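Local coordinates for putative Acyl-CoA binding protein (ACBP) (Oryza sativa Japonica Group, PDB 5H3G) that binds medium- and long-chain acyl-CoA esters with high affinity, binds phosphatidic acid and phosphatidylcholine in vitro, and may take part in phospholipid biosynthesis, at residues T46-I51 / A58-W63. Residues are numbered along the deposited sequence; the frame is centred on the assembly and turned at random.
Sequences TARPGI and AKWDAW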
ATOM      1  N   THR A  46      10.140  10.683  -8.874  1.00 34.67           N
ATOM      2  CA  THR A  46      11.018  11.623  -8.195  1.00 38.54           C
ATOM      3  C   THR A  46      12.302  10.910  -7.803  1.00 37.49           C
ATOM      4  O   THR A  46      12.395   9.680  -7.843  1.00 33.24           O
ATOM      5  CB  THR A  46      10.357  12.242  -6.955  1.00 35.12           C
ATOM      6  OG1 THR A  46       9.730  11.221  -6.170  1.00 30.81           O
ATOM      7  CG2 THR A  46       9.325  13.269  -7.355  1.00 40.10           C
ATOM      8  N   ALA A  47      13.306  11.700  -7.439  1.00 33.50           N
ATOM      9  CA  ALA A  47      14.567  11.141  -6.984  1.00 31.34           C
ATOM     10  C   ALA A  47      14.481  10.800  -5.504  1.00 23.12           C
ATOM     11  O   ALA A  47      13.716  11.405  -4.750  1.00 25.93           O
ATOM     12  CB  ALA A  47      15.716  12.120  -7.229  1.00 37.21           C
ATOM     13  N   ARG A  48      15.274   9.818  -5.100  1.00 25.91           N
ATOM     14  CA  ARG A  48      15.244   9.346  -3.725  1.00 23.66           C
ATOM     15  C   ARG A  48      15.557  10.491  -2.769  1.00 28.67           C
ATOM     16  O   ARG A  48      16.552  11.202  -2.966  1.00 31.21           O
ATOM     17  CB  ARG A  48      16.252   8.222  -3.532  1.00 25.50           C
ATOM     18  CG  ARG A  48      16.171   7.578  -2.167  1.00 22.94           C
ATOM     19  CD  ARG A  48      17.264   6.551  -2.001  1.00 25.10           C
ATOM     20  NE  ARG A  48      16.995   5.666  -0.880  1.00 21.11           N
ATOM     21  CZ  ARG A  48      17.902   4.881  -0.315  1.00 22.76           C
ATOM     22  NH1 ARG A  48      19.149   4.879  -0.769  1.00 26.61           N
ATOM     23  NH2 ARG A  48      17.567   4.108   0.706  1.00 24.12           N
ATOM     24  N   PRO A  49      14.745  10.708  -1.736  1.00 27.37           N
ATOM     25  CA  PRO A  49      15.049  11.778  -0.781  1.00 26.30           C
ATOM     26  C   PRO A  49      16.356  11.497  -0.060  1.00 24.64           C
ATOM     27  O   PRO A  49      16.655  10.355   0.300  1.00 22.16           O
ATOM     28  CB  PRO A  49      13.854  11.752   0.182  1.00 28.08           C
ATOM     29  CG  PRO A  49      12.775  11.014  -0.554  1.00 24.21           C
ATOM     30  CD  PRO A  49      13.486  10.020  -1.415  1.00 24.38           C
ATOM     31  N   GLY A  50      17.144  12.550   0.144  1.00 25.53           N
ATOM     32  CA  GLY A  50      18.353  12.414   0.934  1.00 20.53           C
ATOM     33  C   GLY A  50      18.057  11.995   2.363  1.00 18.49           C
ATOM     34  O   GLY A  50      16.940  12.129   2.861  1.00 19.39           O
ATOM     35  N   ILE A  51      19.093  11.476   3.028  1.00 18.49           N
ATOM     36  CA  ILE A  51      18.949  11.003   4.407  1.00 17.51           C
ATOM     37  C   ILE A  51      18.384  12.095   5.307  1.00 17.40           C
ATOM     38  O   ILE A  51      17.538  11.842   6.170  1.00 16.53           O
ATOM     39  CB  ILE A  51      20.300  10.488   4.937  1.00 18.64           C
ATOM     40  CG1 ILE A  51      20.729   9.236   4.179  1.00 20.91           C
ATOM     41  CG2 ILE A  51      20.208  10.165   6.430  1.00 17.21           C
ATOM     42  CD1 ILE A  51      22.023   8.661   4.680  1.00 22.77           C
ATOM     43  N   ALA A  58      11.685   6.712   3.792  1.00 16.57           N
ATOM     44  CA  ALA A  58      11.096   5.386   3.940  1.00 14.87           C
ATOM     45  C   ALA A  58       9.888   5.197   3.028  1.00 13.81           C
ATOM     46  O   ALA A  58       9.738   4.137   2.407  1.00 14.86           O
ATOM     47  CB  ALA A  58      10.712   5.139   5.402  1.00 16.68           C
ATOM     48  N   LYS A  59       9.002   6.195   2.958  1.00 13.85           N
ATOM     49  CA  LYS A  59       7.855   6.113   2.058  1.00 15.18           C
ATOM     50  C   LYS A  59       8.299   6.037   0.604  1.00 12.63           C
ATOM     51  O   LYS A  59       7.804   5.209  -0.167  1.00 13.49           O
ATOM     52  CB  LYS A  59       6.929   7.314   2.263  1.00 16.15           C
ATOM     53  CG  LYS A  59       6.060   7.219   3.506  1.00 19.82           C
ATOM     54  CD  LYS A  59       5.134   8.429   3.640  1.00 23.06           C
ATOM     55  CE  LYS A  59       4.040   8.161   4.665  1.00 29.45           C
ATOM     56  NZ  LYS A  59       3.159   9.348   4.896  1.00 30.61           N
ATOM     57  N   TRP A  60       9.227   6.907   0.204  1.00 16.57           N
ATOM     58  CA  TRP A  60       9.704   6.869  -1.175  1.00 14.69           C
ATOM     59  C   TRP A  60      10.312   5.509  -1.503  1.00 13.82           C
ATOM     60  O   TRP A  60      10.028   4.925  -2.558  1.00 15.71           O
ATOM     61  CB  TRP A  60      10.711   7.991  -1.394  1.00 16.02           C
ATOM     62  CG  TRP A  60      11.139   8.164  -2.824  1.00 15.93           C
ATOM     63  CD1 TRP A  60      10.684   9.108  -3.699  1.00 20.13           C
ATOM     64  CD2 TRP A  60      12.128   7.404  -3.535  1.00 16.44           C
ATOM     65  NE1 TRP A  60      11.312   8.976  -4.910  1.00 21.72           N
ATOM     66  CE2 TRP A  60      12.201   7.936  -4.840  1.00 20.40           C
ATOM     67  CE3 TRP A  60      12.948   6.319  -3.202  1.00 17.12           C
ATOM     68  CZ2 TRP A  60      13.067   7.423  -5.808  1.00 24.52           C
ATOM     69  CZ3 TRP A  60      13.810   5.818  -4.163  1.00 23.66           C
ATOM     70  CH2 TRP A  60      13.859   6.368  -5.452  1.00 21.54           C
ATOM     71  N   ASP A  61      11.109   4.965  -0.583  1.00 13.54           N
ATOM     72  CA  ASP A  61      11.718   3.654  -0.795  1.00 14.39           C
ATOM     73  C   ASP A  61      10.664   2.566  -0.955  1.00 13.11           C
ATOM     74  O   ASP A  61      10.822   1.650  -1.770  1.00 14.15           O
ATOM     75  CB  ASP A  61      12.654   3.311   0.366  1.00 16.36           C
ATOM     76  CG  ASP A  61      13.990   4.040   0.286  1.00 18.07           C
ATOM     77  OD1 ASP A  61      14.318   4.630  -0.766  1.00 19.24           O
ATOM     78  OD2 ASP A  61      14.730   4.014   1.289  1.00 18.64           O
ATOM     79  N   ALA A  62       9.576   2.640  -0.180  1.00 12.45           N
ATOM     80  CA  ALA A  62       8.541   1.623  -0.302  1.00 12.11           C
ATOM     81  C   ALA A  62       7.888   1.681  -1.674  1.00 12.41           C
ATOM     82  O   ALA A  62       7.515   0.649  -2.242  1.00 15.63           O
ATOM     83  CB  ALA A  62       7.493   1.808   0.800  1.00 12.79           C
ATOM     84  N   TRP A  63       7.734   2.885  -2.218  1.00 12.73           N
ATOM     85  CA  TRP A  63       7.123   3.047  -3.530  1.00 13.20           C
ATOM     86  C   TRP A  63       8.092   2.608  -4.625  1.00 15.55           C
ATOM     87  O   TRP A  63       7.718   1.869  -5.543  1.00 15.43           O
ATOM     88  CB  TRP A  63       6.705   4.512  -3.681  1.00 13.57           C
ATOM     89  CG  TRP A  63       5.966   4.901  -4.903  1.00 14.21           C
ATOM     90  CD1 TRP A  63       5.473   4.091  -5.883  1.00 17.72           C
ATOM     91  CD2 TRP A  63       5.616   6.238  -5.268  1.00 15.42           C
ATOM     92  NE1 TRP A  63       4.848   4.853  -6.851  1.00 16.01           N
ATOM     93  CE2 TRP A  63       4.924   6.173  -6.491  1.00 16.43           C
ATOM     94  CE3 TRP A  63       5.825   7.485  -4.676  1.00 15.75           C
ATOM     95  CZ2 TRP A  63       4.442   7.315  -7.133  1.00 16.54           C
ATOM     96  CZ3 TRP A  63       5.354   8.614  -5.320  1.00 18.85           C
ATOM     97  CH2 TRP A  63       4.671   8.519  -6.530  1.00 17.63           C
TER
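The indole of Trp60 lies flat against the loop at Ala47 to Pro49, its six-membered ring under Arg48 and its five-membered ring under Pro49. This is the four-helix acyl-CoA-binding fold, and the contact folds the long connection after helix 26-41 back onto the short helix 57-64 that it leads into. Arg48 CA sits 3.4 Å from the centroid of the Trp60 six-membered ring, 7° off its normal, a CH-pi contact over the face. Pro49 CD makes a second one on the same face, nearer the rim, and comes within 3.3 Å of Trp60 CG. At the ring edge Trp60 NE1 is shared between two weak hydrogen bonds, 3.0 Å to Thr46 OG1 and 3.2 Å to Thr46 O; neither is straight. Trp60 CB points toward the loop, and chi1 of -172° sets CG anti to the backbone N. An alanine here takes away the ring under Arg48 CA and Pro49 CD and the N-H that meets Thr46, and would probably open a gap between loop and helix. Val44 and Arg55 also touch this indole, while the neighbouring Lys59, an acyl-CoA-binding residue by similarity, sends its end away from the loop. The Arg48 side chain runs on extended, CB and CG passing Trp60 CZ3, to a salt bridge with Asp61. Its guanidinium grips the carboxylate side-on, one nitrogen to each oxygen, with the two planes well turned against each other. Arg48 NE reaches the syn lone pair of Asp61 OD1 at 2.9 Å, whereas Arg48 NH2 donates to Asp61 OD2, also at 2.9 Å, from the syn side but 27° out of the carboxylate plane.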